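Local atomic coordinates of glycosyl transferase, group 1 family protein (Staphylococcus aureus, PDB entry 4WAC), a protein that belongs to the group 1 family of glycosyl transferases and has the two-domain GT-B architecture, with an additional large antiparallel sheet. Residues V311-A316 against N478-Y483. Sequence-based numbering, arbitrary orientation.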
# COMPACT_ATOMS: atom_id res chain seq x y z
N VAL A 311 -18.73 -48.02 -17.38
CA VAL A 311 -19.27 -47.42 -18.59
C VAL A 311 -20.75 -47.74 -18.74
O VAL A 311 -21.18 -48.87 -18.57
CB VAL A 311 -18.52 -47.87 -19.85
CG1 VAL A 311 -19.14 -47.23 -21.09
CG2 VAL A 311 -17.05 -47.49 -19.75
N LYS A 312 -21.52 -46.70 -19.04
CA LYS A 312 -22.96 -46.78 -19.11
C LYS A 312 -23.40 -46.71 -20.55
O LYS A 312 -23.00 -45.81 -21.29
CB LYS A 312 -23.60 -45.65 -18.31
CG LYS A 312 -25.11 -45.63 -18.41
CD LYS A 312 -25.69 -44.40 -17.73
CE LYS A 312 -27.20 -44.45 -17.72
NZ LYS A 312 -27.75 -43.28 -16.98
N ILE A 313 -24.23 -47.67 -20.96
CA ILE A 313 -24.63 -47.77 -22.37
C ILE A 313 -25.98 -47.13 -22.62
O ILE A 313 -27.02 -47.78 -22.49
CB ILE A 313 -24.68 -49.23 -22.85
CG1 ILE A 313 -23.45 -50.00 -22.37
CG2 ILE A 313 -24.79 -49.26 -24.36
CD1 ILE A 313 -22.15 -49.40 -22.82
N HIS A 314 -25.96 -45.85 -22.98
CA HIS A 314 -27.18 -45.16 -23.37
C HIS A 314 -27.68 -45.72 -24.71
O HIS A 314 -26.93 -46.36 -25.45
CB HIS A 314 -26.96 -43.63 -23.43
CG HIS A 314 -25.88 -43.18 -24.37
ND1 HIS A 314 -24.59 -42.88 -23.96
CD2 HIS A 314 -25.91 -42.91 -25.70
CE1 HIS A 314 -23.88 -42.48 -24.99
NE2 HIS A 314 -24.65 -42.49 -26.06
N ASN A 315 -28.97 -45.53 -24.99
CA ASN A 315 -29.52 -45.93 -26.28
C ASN A 315 -28.95 -45.12 -27.43
O ASN A 315 -28.80 -43.90 -27.34
CB ASN A 315 -31.05 -45.80 -26.27
CG ASN A 315 -31.71 -46.75 -25.29
OD1 ASN A 315 -31.44 -47.95 -25.29
ND2 ASN A 315 -32.56 -46.20 -24.42
N ALA A 316 -28.62 -45.82 -28.52
CA ALA A 316 -28.09 -45.18 -29.72
C ALA A 316 -29.18 -44.40 -30.46
O ALA A 316 -30.37 -44.70 -30.28
CB ALA A 316 -27.47 -46.23 -30.64
N ASN A 478 -18.43 -52.89 -29.59
CA ASN A 478 -17.11 -53.15 -29.04
C ASN A 478 -17.04 -52.72 -27.59
O ASN A 478 -16.53 -53.46 -26.75
CB ASN A 478 -16.04 -52.43 -29.84
CG ASN A 478 -14.65 -52.79 -29.37
OD1 ASN A 478 -14.43 -53.88 -28.85
ND2 ASN A 478 -13.72 -51.87 -29.55
N ILE A 479 -17.55 -51.52 -27.32
CA ILE A 479 -17.62 -50.94 -25.97
C ILE A 479 -18.34 -51.90 -25.01
O ILE A 479 -17.84 -52.18 -23.91
CB ILE A 479 -18.35 -49.55 -26.00
CG1 ILE A 479 -17.68 -48.59 -26.98
CG2 ILE A 479 -18.39 -48.90 -24.62
CD1 ILE A 479 -16.27 -48.24 -26.56
N ILE A 480 -19.49 -52.43 -25.45
CA ILE A 480 -20.34 -53.31 -24.65
C ILE A 480 -19.59 -54.58 -24.21
O ILE A 480 -19.71 -55.02 -23.06
CB ILE A 480 -21.65 -53.73 -25.43
CG1 ILE A 480 -22.56 -52.53 -25.70
CG2 ILE A 480 -22.44 -54.78 -24.65
CD1 ILE A 480 -23.23 -52.54 -27.09
N GLU A 481 -18.81 -55.17 -25.10
CA GLU A 481 -18.07 -56.36 -24.72
C GLU A 481 -16.87 -55.97 -23.86
O GLU A 481 -16.50 -56.69 -22.93
CB GLU A 481 -17.65 -57.17 -25.97
CG GLU A 481 -16.47 -56.60 -26.78
CD GLU A 481 -16.44 -57.09 -28.23
OE1 GLU A 481 -17.19 -58.04 -28.59
OE2 GLU A 481 -15.66 -56.52 -29.03
N LYS A 482 -16.27 -54.82 -24.14
CA LYS A 482 -14.99 -54.52 -23.51
C LYS A 482 -15.13 -54.07 -22.06
O LYS A 482 -14.38 -54.53 -21.19
CB LYS A 482 -14.21 -53.48 -24.32
CG LYS A 482 -13.79 -53.98 -25.70
CD LYS A 482 -13.13 -55.36 -25.61
CE LYS A 482 -12.88 -55.96 -26.99
NZ LYS A 482 -11.99 -55.10 -27.82
N TYR A 483 -16.10 -53.20 -21.80
CA TYR A 483 -16.23 -52.57 -20.47
C TYR A 483 -17.53 -52.93 -19.76
O TYR A 483 -18.47 -52.14 -19.72
CB TYR A 483 -16.10 -51.05 -20.60
CG TYR A 483 -14.69 -50.59 -20.96
CD1 TYR A 483 -13.64 -50.78 -20.06
CD2 TYR A 483 -14.41 -50.00 -22.19
CE1 TYR A 483 -12.36 -50.38 -20.37
CE2 TYR A 483 -13.11 -49.59 -22.51
CZ TYR A 483 -12.09 -49.79 -21.59
OH TYR A 483 -10.80 -49.39 -21.88
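Residues 311-316, an extended stretch of loop, meet the last turn of helix 465-482 and the residue just beyond it at two levels: Val311 lies level with Tyr483, their CA atoms 6.3 Å apart, and Ile313 lies nearest Ile480, with 7.4 Å between their CA atoms. Between the two segments no hydrogen bond forms, and the contact illustrates how alternation along an extended chain can set apolar side chains against a helix end. Val311 and Ile313 point their side chains at the helix, whereas Lys312 between them points away. The two branches of Val311 divide the work. CG2 rests 3.8 Å from Tyr483 CB, meeting the ring obliquely at its root while the phenol end leads away; CG1, anti to the backbone N (chi1 179°), reaches Ile479 CG2 at 4.0 Å, the two side chains crossing at about a right angle. In this GT-B protein, the loop runs from strand 304-306, at the edge of one parallel sheet, to strand 326-329 inside the next, so the contact lies on the connection between the two Rossmann-like domains. Ile479 CG2 also takes the end of Ile313, whose CD1 comes within 4.2 Å, and one methyl thus serves both loop residues. The other branch of Ile313, CG2, sits 4.2 Å from Ile480 CG1 at the more exposed margin. Behind the contact, Ile479 packs on Met418 and Phe436, and Tyr483, the first residue to leave helical geometry, touches Ile415. Farther along the loop, His314 O accepts a hydrogen bond from Arg476 NH1, a polar tie to the same helix.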